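Local coordinates for Low molecular weight protein-tyrosine-phosphatase YfkJ (Bacillus subtilis, PDB 4ETM) that catalyses the removal of phosphate from phosphotyrosine residues of proteins and takes part in resistance to ethanol stress, at residues 34-37 with 38-42; 71-74 with 75-79; 90-93 with 94-97; 103-106 with 107-111. All coordinates share one frame; numbering follows the deposited sequence.

Contact 1: 34-37 with 38-42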
loop_
_atom_site.group_PDB
_atom_site.type_symbol
_atom_site.label_atom_id
_atom_site.label_comp_id
_atom_site.label_asym_id
_atom_site.label_seq_id
_atom_site.Cartn_x
_atom_site.Cartn_y
_atom_site.Cartn_z
ATOM N N MET A 34 -3.249 3.679 -19.181
ATOM C CA MET A 34 -4.339 2.918 -19.801
ATOM C C MET A 34 -5.661 3.335 -19.176
ATOM O O MET A 34 -6.658 3.498 -19.874
ATOM C CB MET A 34 -4.129 1.415 -19.629
ATOM C CG MET A 34 -5.075 0.570 -20.460
ATOM S SD MET A 34 -5.014 -1.220 -20.166
ATOM C CE MET A 34 -3.358 -1.647 -20.690
ATOM N N ALA A 35 -5.651 3.528 -17.857
ATOM C CA ALA A 35 -6.868 3.910 -17.156
ATOM C C ALA A 35 -7.283 5.323 -17.539
ATOM O O ALA A 35 -8.451 5.571 -17.838
ATOM C CB ALA A 35 -6.694 3.793 -15.664
ATOM N N GLU A 36 -6.322 6.240 -17.530
ATOM C CA GLU A 36 -6.571 7.609 -17.971
ATOM C C GLU A 36 -7.275 7.664 -19.342
ATOM O O GLU A 36 -8.340 8.282 -19.487
ATOM C CB GLU A 36 -5.255 8.406 -17.995
ATOM C CG GLU A 36 -5.473 9.892 -18.286
ATOM C CD GLU A 36 -4.229 10.607 -18.750
ATOM O OE1 GLU A 36 -4.386 11.634 -19.455
ATOM O OE2 GLU A 36 -3.110 10.170 -18.407
ATOM N N ALA A 37 -6.692 7.006 -20.334
ATOM C CA ALA A 37 -7.221 7.018 -21.693
ATOM C C ALA A 37 -8.587 6.358 -21.766
ATOM O O ALA A 37 -9.501 6.877 -22.405
ATOM C CB ALA A 37 -6.255 6.324 -22.630
ATOM N N ILE A 38 -8.729 5.203 -21.122
ATOM C CA ILE A 38 -9.994 4.476 -21.161
ATOM C C ILE A 38 -11.094 5.254 -20.456
ATOM O O ILE A 38 -12.195 5.402 -20.980
ATOM C CB ILE A 38 -9.851 3.074 -20.527
ATOM C CG1 ILE A 38 -9.078 2.158 -21.473
ATOM C CG2 ILE A 38 -11.214 2.475 -20.212
ATOM C CD1 ILE A 38 -8.866 0.760 -20.914
ATOM N N PHE A 39 -10.787 5.763 -19.270
ATOM C CA PHE A 39 -11.763 6.519 -18.500
ATOM C C PHE A 39 -12.204 7.765 -19.250
ATOM O O PHE A 39 -13.389 8.123 -19.241
ATOM C CB PHE A 39 -11.179 6.899 -17.143
ATOM C CG PHE A 39 -12.078 7.748 -16.326
ATOM C CD1 PHE A 39 -13.024 7.177 -15.491
ATOM C CD2 PHE A 39 -11.983 9.126 -16.384
ATOM C CE1 PHE A 39 -13.851 7.970 -14.730
ATOM C CE2 PHE A 39 -12.813 9.922 -15.629
ATOM C CZ PHE A 39 -13.737 9.343 -14.796
ATOM N N ARG A 40 -11.251 8.437 -19.892
ATOM C CA ARG A 40 -11.566 9.630 -20.677
ATOM C C ARG A 40 -12.543 9.278 -21.790
ATOM O O ARG A 40 -13.501 10.016 -22.036
ATOM C CB ARG A 40 -10.291 10.251 -21.252
ATOM C CG ARG A 40 -10.533 11.204 -22.410
ATOM C CD ARG A 40 -9.470 12.290 -22.491
ATOM N NE ARG A 40 -8.125 11.752 -22.603
ATOM C CZ ARG A 40 -7.168 11.899 -21.689
ATOM N NH1 ARG A 40 -7.376 12.595 -20.579
ATOM N NH2 ARG A 40 -5.987 11.359 -21.904
ATOM N N ASP A 41 -12.301 8.148 -22.449
ATOM C CA ASP A 41 -13.164 7.673 -23.523
ATOM C C ASP A 41 -14.582 7.380 -23.035
ATOM O O ASP A 41 -15.565 7.752 -23.693
ATOM C CB ASP A 41 -12.561 6.424 -24.173
ATOM C CG ASP A 41 -13.346 5.966 -25.382
ATOM O OD1 ASP A 41 -13.317 6.685 -26.405
ATOM O OD2 ASP A 41 -13.986 4.890 -25.314
ATOM N N LEU A 42 -14.689 6.703 -21.896
ATOM C CA LEU A 42 -15.984 6.417 -21.288
ATOM C C LEU A 42 -16.741 7.695 -20.940
ATOM O O LEU A 42 -17.932 7.805 -21.227
ATOM C CB LEU A 42 -15.845 5.547 -20.041
ATOM C CG LEU A 42 -15.336 4.122 -20.266
ATOM C CD1 LEU A 42 -15.399 3.311 -18.968
ATOM C CD2 LEU A 42 -16.136 3.446 -21.361
#
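The guanidinium of Arg40 carries the carboxylate of Glu36 at its edge and the backbone O of Glu36 over one face. NH2 of Arg40 donates to OE1 of Glu36 at 2.9 Å within the guanidinium plane, a salt bridge with a fairly straight hydrogen bond (159°). NH1 of Arg40 adds a weak bond to the same oxygen. Relative to the acid, NH2 comes from above the carboxylate plane, and the two planes stand 85° apart. Both side chains start with CG anti to the backbone N and run side by side; a bend at chi3 of Arg40 turns its end back to the acid. One turn apart in the same way, Met34 CG packs against Ile38 CD1 at 3.8 Å. The backbone is held by i to i+4 bonds, among them Phe39 N to Ala35 O at 2.7 Å. The Phe39 ring points away from this turn and meets Phe23 edge-to-face. Helix 31-45 is the beta-alpha-beta crossover between strands 19-25 and 52-58, and OE2 of Glu36 is hydrogen-bonded to Ser56 OG on the second strand. With Arg40 on one oxygen and Ser56 on the other, the buried carboxylate is probably stabilised in its charged form.

Contact 2: 71-74 with 75-79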
loop_
_atom_site.group_PDB
_atom_site.type_symbol
_atom_site.label_atom_id
_atom_site.label_comp_id
_atom_site.label_asym_id
_atom_site.label_seq_id
_atom_site.Cartn_x
_atom_site.Cartn_y
_atom_site.Cartn_z
ATOM N N GLY A 71 2.983 -2.132 -24.695
ATOM C CA GLY A 71 1.877 -3.034 -24.441
ATOM C C GLY A 71 0.587 -2.273 -24.246
ATOM O O GLY A 71 -0.469 -2.682 -24.726
ATOM N N THR A 72 0.684 -1.152 -23.543
ATOM C CA THR A 72 -0.462 -0.283 -23.321
ATOM C C THR A 72 -0.836 0.461 -24.600
ATOM O O THR A 72 -2.015 0.620 -24.894
ATOM C CB THR A 72 -0.212 0.691 -22.141
ATOM O OG1 THR A 72 -0.241 -0.038 -20.907
ATOM C CG2 THR A 72 -1.262 1.793 -22.105
ATOM N N GLN A 73 0.159 0.887 -25.376
ATOM C CA GLN A 73 -0.130 1.511 -26.663
ATOM C C GLN A 73 -0.885 0.544 -27.560
ATOM O O GLN A 73 -1.842 0.933 -28.229
ATOM C CB GLN A 73 1.154 1.985 -27.351
ATOM C CG GLN A 73 1.859 3.124 -26.639
ATOM C CD GLN A 73 2.930 3.768 -27.500
ATOM O OE1 GLN A 73 2.817 3.793 -28.720
ATOM N NE2 GLN A 73 3.976 4.303 -26.862
ATOM N N GLU A 74 -0.465 -0.718 -27.557
ATOM C CA GLU A 74 -1.105 -1.722 -28.399
ATOM C C GLU A 74 -2.541 -1.978 -27.987
ATOM O O GLU A 74 -3.421 -2.065 -28.840
ATOM C CB GLU A 74 -0.325 -3.033 -28.392
ATOM C CG GLU A 74 0.944 -2.995 -29.207
ATOM C CD GLU A 74 1.405 -4.384 -29.589
ATOM O OE1 GLU A 74 2.264 -4.942 -28.872
ATOM O OE2 GLU A 74 0.898 -4.919 -30.601
ATOM N N ILE A 75 -2.770 -2.074 -26.679
ATOM C CA ILE A 75 -4.112 -2.247 -26.154
ATOM C C ILE A 75 -4.978 -1.090 -26.620
ATOM O O ILE A 75 -6.047 -1.301 -27.178
ATOM C CB ILE A 75 -4.128 -2.297 -24.616
ATOM C CG1 ILE A 75 -3.591 -3.643 -24.114
ATOM C CG2 ILE A 75 -5.539 -2.032 -24.085
ATOM C CD1 ILE A 75 -4.454 -4.826 -24.496
ATOM N N LEU A 76 -4.495 0.130 -26.404
ATOM C CA LEU A 76 -5.261 1.322 -26.756
ATOM C C LEU A 76 -5.550 1.401 -28.251
ATOM O O LEU A 76 -6.665 1.737 -28.649
ATOM C CB LEU A 76 -4.590 2.601 -26.212
ATOM C CG LEU A 76 -4.538 2.698 -24.679
ATOM C CD1 LEU A 76 -3.845 3.972 -24.192
ATOM C CD2 LEU A 76 -5.934 2.600 -24.076
ATOM N N ARG A 77 -4.570 1.048 -29.076
ATOM C CA ARG A 77 -4.798 1.013 -30.514
ATOM C C ARG A 77 -5.937 0.060 -30.842
ATOM O O ARG A 77 -6.793 0.376 -31.672
ATOM C CB ARG A 77 -3.541 0.586 -31.267
ATOM C CG ARG A 77 -2.462 1.649 -31.326
ATOM C CD ARG A 77 -1.329 1.230 -32.250
ATOM N NE ARG A 77 -0.097 1.936 -31.922
ATOM C CZ ARG A 77 0.906 1.408 -31.225
ATOM N NH1 ARG A 77 0.835 0.154 -30.796
ATOM N NH2 ARG A 77 1.987 2.131 -30.966
ATOM N N ARG A 78 -5.942 -1.104 -30.193
ATOM C CA ARG A 78 -6.991 -2.090 -30.427
ATOM C C ARG A 78 -8.347 -1.521 -30.075
ATOM O O ARG A 78 -9.320 -1.695 -30.811
ATOM C CB ARG A 78 -6.762 -3.353 -29.609
ATOM C CG ARG A 78 -8.027 -4.181 -29.506
ATOM C CD ARG A 78 -7.811 -5.465 -28.776
ATOM N NE ARG A 78 -8.026 -5.364 -27.338
ATOM C CZ ARG A 78 -7.571 -6.272 -26.487
ATOM N NH1 ARG A 78 -6.871 -7.296 -26.957
ATOM N NH2 ARG A 78 -7.791 -6.159 -25.189
ATOM N N GLU A 79 -8.407 -0.821 -28.952
ATOM C CA GLU A 79 -9.659 -0.242 -28.496
ATOM C C GLU A 79 -10.004 1.023 -29.273
ATOM O O GLU A 79 -11.042 1.638 -29.033
ATOM C CB GLU A 79 -9.588 0.069 -27.003
ATOM C CG GLU A 79 -9.185 -1.126 -26.142
ATOM C CD GLU A 79 -10.307 -2.128 -25.982
ATOM O OE1 GLU A 79 -11.480 -1.695 -25.891
ATOM O OE2 GLU A 79 -10.021 -3.345 -25.952
#
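Gln73 and Arg77 meet one helical turn apart: the extended arginine slants across the glutamine, its guanidinium beside CB and OE1. OE1 of Gln73 lies 2.9 Å from NH2 of Arg77, but the angle is too poor for a hydrogen bond, and the amide and guanidinium planes are turned 58° apart. CB of Gln73 is 3.7 Å from NH2 of Arg77, while the backbone C of Gln73 lies over one face of the guanidinium. At the guanidinium edge, in its plane, CG of Glu74 sits 3.5 Å from NH1 of Arg77. Arg77 CG lies beside the backbone N (chi1 -74°), which directs the chain back along the helix. On another side of the helix, Thr72 CG2 and Leu76 CD1 pack side by side at 4.0 Å. All of this is spaced by the regular i to i+4 ladder of helix 70-78. Farther out, Leu76 packs on Ala37 and Ile38 of helix 31-45. Near the last turn, Arg78 NE makes a salt bridge to Glu79 OE2 at 3.2 Å, and Ile75 CD1 lies over one guanidinium face, offset toward its rim. Thr72 OG1, Gln73 NE2 and Arg78 NH1 are held by Cys30 O, Pro68 O and Glu150, whereas Arg77 touches the Glu74 methylene while the carboxylate stays apart; any attraction to Gln73 OE1 or the Glu74 charge is probably a general electrostatic one.

Contact 3: 90-93 with 94-97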
loop_
_atom_site.group_PDB
_atom_site.type_symbol
_atom_site.label_atom_id
_atom_site.label_comp_id
_atom_site.label_asym_id
_atom_site.label_seq_id
_atom_site.Cartn_x
_atom_site.Cartn_y
_atom_site.Cartn_z
ATOM N N GLN A 90 5.779 11.961 -12.282
ATOM C CA GLN A 90 5.788 11.420 -10.941
ATOM C C GLN A 90 4.840 12.243 -10.084
ATOM O O GLN A 90 4.860 13.465 -10.131
ATOM C CB GLN A 90 7.200 11.473 -10.361
ATOM C CG GLN A 90 7.344 10.873 -8.969
ATOM C CD GLN A 90 8.795 10.703 -8.569
ATOM O OE1 GLN A 90 9.650 11.517 -8.924
ATOM N NE2 GLN A 90 9.086 9.649 -7.833
ATOM N N VAL A 91 4.013 11.566 -9.301
ATOM C CA VAL A 91 3.056 12.241 -8.439
ATOM C C VAL A 91 3.761 13.067 -7.357
ATOM O O VAL A 91 4.858 12.739 -6.917
ATOM C CB VAL A 91 2.116 11.219 -7.791
ATOM C CG1 VAL A 91 2.871 10.388 -6.760
ATOM C CG2 VAL A 91 0.902 11.912 -7.183
ATOM N N SER A 92 3.121 14.152 -6.947
ATOM C CA SER A 92 3.681 15.015 -5.920
ATOM C C SER A 92 2.614 15.333 -4.888
ATOM O O SER A 92 1.427 15.042 -5.094
ATOM C CB SER A 92 4.225 16.296 -6.537
ATOM O OG SER A 92 3.192 17.038 -7.144
ATOM N N GLU A 93 3.048 15.922 -3.776
ATOM C CA GLU A 93 2.138 16.310 -2.700
ATOM C C GLU A 93 1.007 17.200 -3.189
ATOM O O GLU A 93 -0.132 17.066 -2.742
ATOM C CB GLU A 93 2.898 17.026 -1.583
ATOM C CG GLU A 93 3.894 16.151 -0.842
ATOM C CD GLU A 93 4.294 16.745 0.494
ATOM O OE1 GLU A 93 5.138 16.138 1.191
ATOM O OE2 GLU A 93 3.759 17.815 0.849
ATOM N N GLN A 94 1.317 18.113 -4.104
ATOM C CA GLN A 94 0.310 19.054 -4.592
ATOM C C GLN A 94 -0.831 18.363 -5.347
ATOM O O GLN A 94 -1.958 18.856 -5.363
ATOM C CB GLN A 94 0.955 20.150 -5.449
ATOM C CG GLN A 94 0.033 21.326 -5.753
ATOM C CD GLN A 94 -0.507 21.981 -4.491
ATOM O OE1 GLN A 94 0.241 22.251 -3.547
ATOM N NE2 GLN A 94 -1.815 22.229 -4.463
ATOM N N ASP A 95 -0.540 17.223 -5.963
ATOM C CA ASP A 95 -1.565 16.440 -6.635
ATOM C C ASP A 95 -2.666 16.001 -5.666
ATOM O O ASP A 95 -3.826 15.881 -6.054
ATOM C CB ASP A 95 -0.955 15.199 -7.294
ATOM C CG ASP A 95 -0.155 15.521 -8.545
ATOM O OD1 ASP A 95 -0.659 16.256 -9.420
ATOM O OD2 ASP A 95 0.978 15.009 -8.660
ATOM N N LEU A 96 -2.296 15.747 -4.414
ATOM C CA LEU A 96 -3.264 15.307 -3.416
ATOM C C LEU A 96 -4.368 16.349 -3.240
ATOM O O LEU A 96 -5.544 16.009 -3.184
ATOM C CB LEU A 96 -2.577 15.035 -2.072
ATOM C CG LEU A 96 -1.440 14.014 -2.079
ATOM C CD1 LEU A 96 -0.746 13.996 -0.730
ATOM C CD2 LEU A 96 -1.953 12.642 -2.424
ATOM N N ASP A 97 -3.989 17.615 -3.184
ATOM C CA ASP A 97 -4.961 18.674 -2.948
ATOM C C ASP A 97 -5.679 19.076 -4.237
ATOM O O ASP A 97 -6.785 19.604 -4.193
ATOM C CB ASP A 97 -4.280 19.893 -2.326
ATOM C CG ASP A 97 -3.794 19.637 -0.903
ATOM O OD1 ASP A 97 -4.362 18.756 -0.215
ATOM O OD2 ASP A 97 -2.847 20.328 -0.466
#
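Val91 sends CG2 against the carboxylate of Asp95, 3.4 Å from OD2, and the two side chains slant across each other. The valine backbone is hydrogen-bonded to Gly58, and its side chain also packs on Leu113 and Met116 of helix 107-117. At Ser92 the backbone N donates to Asp95 OD2 at 2.9 Å and 158°, approaching the anti side of the carboxylate 19° out of its plane. The serine hydroxyl lies 3.4 Å from the same OD2, at most a weak bond. Its OG is tucked between the backbone N and carbonyl carbon (chi1 63°), which turns it to the side where the acid lies. In return Ser92 O takes a weak bond from Asp95 N at 3.1 Å. Glu93 O receives Leu96 N at 3.0 Å, from above the carbonyl plane, and CG of Leu96 rests 3.4 Å from that same Glu93 O. Asp95 OD2 also has a salt bridge to Arg89, so main-chain and charged donors converge on one oxygen of the buried Asp95. A side chain at i+3 accepting the backbone N-H of residue i is one half of a capping pattern, met here near the N-terminal end of helix 93-98; the return bond goes to Ser92 O rather than its side chain.

Contact 4: 103-106 with 107-111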
loop_
_atom_site.group_PDB
_atom_site.type_symbol
_atom_site.label_atom_id
_atom_site.label_comp_id
_atom_site.label_asym_id
_atom_site.label_seq_id
_atom_site.Cartn_x
_atom_site.Cartn_y
_atom_site.Cartn_z
ATOM N N ILE A 103 -7.098 7.702 -7.782
ATOM C CA ILE A 103 -7.472 6.324 -8.032
ATOM C C ILE A 103 -6.206 5.501 -8.285
ATOM O O ILE A 103 -5.600 5.595 -9.357
ATOM C CB ILE A 103 -8.418 6.225 -9.256
ATOM C CG1 ILE A 103 -9.670 7.088 -9.058
ATOM C CG2 ILE A 103 -8.827 4.788 -9.485
ATOM C CD1 ILE A 103 -10.398 6.843 -7.753
ATOM N N ALA A 104 -5.805 4.725 -7.277
ATOM C CA ALA A 104 -4.586 3.896 -7.335
ATOM C C ALA A 104 -4.851 2.545 -7.952
ATOM O O ALA A 104 -5.953 2.035 -7.849
ATOM C CB ALA A 104 -4.040 3.707 -5.953
ATOM N N MET A 105 -3.828 1.939 -8.553
ATOM C CA MET A 105 -4.008 0.630 -9.186
ATOM C C MET A 105 -3.923 -0.534 -8.198
ATOM O O MET A 105 -4.577 -1.564 -8.404
ATOM C CB MET A 105 -3.013 0.441 -10.333
ATOM C CG MET A 105 -3.201 1.460 -11.441
ATOM S SD MET A 105 -4.821 1.241 -12.220
ATOM C CE MET A 105 -5.466 2.914 -12.101
ATOM N N ASP A 106 -3.114 -0.372 -7.150
ATOM C CA ASP A 106 -2.967 -1.412 -6.134
ATOM C C ASP A 106 -2.665 -0.883 -4.732
ATOM O O ASP A 106 -2.526 0.338 -4.513
ATOM C CB ASP A 106 -1.932 -2.464 -6.564
ATOM C CG ASP A 106 -0.523 -1.912 -6.667
ATOM O OD1 ASP A 106 -0.128 -1.057 -5.859
ATOM O OD2 ASP A 106 0.226 -2.363 -7.550
ATOM N N ALA A 107 -2.585 -1.809 -3.780
ATOM C CA ALA A 107 -2.472 -1.451 -2.378
ATOM C C ALA A 107 -1.120 -0.803 -2.117
ATOM O O ALA A 107 -1.024 0.159 -1.350
ATOM C CB ALA A 107 -2.675 -2.674 -1.484
ATOM N N GLU A 108 -0.074 -1.304 -2.763
ATOM C CA GLU A 108 1.225 -0.641 -2.625
ATOM C C GLU A 108 1.173 0.830 -3.020
ATOM O O GLU A 108 1.770 1.682 -2.349
ATOM C CB GLU A 108 2.337 -1.390 -3.376
ATOM C CG GLU A 108 2.633 -2.759 -2.777
ATOM C CD GLU A 108 3.692 -3.530 -3.559
ATOM O OE1 GLU A 108 4.011 -3.125 -4.693
ATOM O OE2 GLU A 108 4.201 -4.547 -3.047
ATOM N N ASN A 109 0.480 1.125 -4.112
ATOM C CA ASN A 109 0.347 2.505 -4.577
ATOM C C ASN A 109 -0.324 3.369 -3.508
ATOM O O ASN A 109 0.090 4.511 -3.254
ATOM C CB ASN A 109 -0.512 2.582 -5.839
ATOM C CG ASN A 109 0.078 1.853 -7.026
ATOM O OD1 ASN A 109 -0.661 1.444 -7.917
ATOM N ND2 ASN A 109 1.388 1.714 -7.072
ATOM N N ILE A 110 -1.371 2.823 -2.893
ATOM C CA ILE A 110 -2.091 3.528 -1.834
ATOM C C ILE A 110 -1.130 3.842 -0.693
ATOM O O ILE A 110 -1.080 4.969 -0.199
ATOM C CB ILE A 110 -3.253 2.691 -1.281
ATOM C CG1 ILE A 110 -4.292 2.405 -2.372
ATOM C CG2 ILE A 110 -3.842 3.337 -0.033
ATOM C CD1 ILE A 110 -5.348 3.460 -2.521
ATOM N N GLY A 111 -0.352 2.841 -0.293
ATOM C CA GLY A 111 0.609 3.014 0.776
ATOM C C GLY A 111 1.652 4.068 0.453
ATOM O O GLY A 111 2.036 4.848 1.323
HETATM O O HOH W 1 2.562 -1.177 -8.148
HETATM O O HOH W 2 1.905 -4.360 -6.154
#
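A capping box opens helix 107-117, beside the active site: Asp106, the N-cap residue, and Asn109 bind each other's backbone N-H with their side chains. Asn109 N donates to Asp106 OD1 at 2.9 Å and 158°, nearly in line with the C-O bond. In the reverse direction Asp106 N donates to Asn109 OD1 at 3.1 Å, from above the amide plane, and Met105 N adds a weak bond to the same oxygen. The two side chains cross at about a right angle, with carboxylate and amide planes only 26° apart. The aspartate reaches the helix start because its CG stands between the backbone N and the carbonyl carbon (chi1 66°). The first turn closes where Ile110 N meets Asp106 O at 3.2 Å, in the carbonyl plane. CB of Ala104 touches Asn109 CB and Ile110 CD1, each at 3.7 Å. The other carboxylate oxygen, Asp106 OD2, accepts a hydrogen bond from a water at 2.7 Å, and that water weakly accepts from Asn109 ND2. OD2 also makes a salt bridge to the catalytic Arg31, so the box fixes a second-shell acid that probably helps to orient this arginine. Ala104 is hydrogen-bonded through its backbone to Lys126 and Leu128, and Met105 packs on the nucleophile Cys25. Ile110 lies on Ile125 and Arg127 of strand 125-127, within the beta-alpha-beta unit 101-104, 107-117, 125-127; at the subunit interface Ala107 meets Ala107 of the second subunit.

Overall arrangement
From the N terminus the four contacts follow in series; none encloses or crosses another, and each closes only a turn or a helix start. Contact 1 lies on helix 31-45, the crossover between parallel strands 19-25 and 52-58. Contact 2, on helix 70-78, packs on it through Met34 with Thr72 and Ile75. Contact 3 lies at the start of helix 93-98, on the opposite side of the chain's centre from contacts 1 and 2, touching none of the others. Contact 4 passes from strand 101-104 into helix 107-117 and reaches contact 1 where Met105 CE meets Ala35 CB at 3.9 Å. Contacts 1 and 4 thus meet near Cys25 and Arg31.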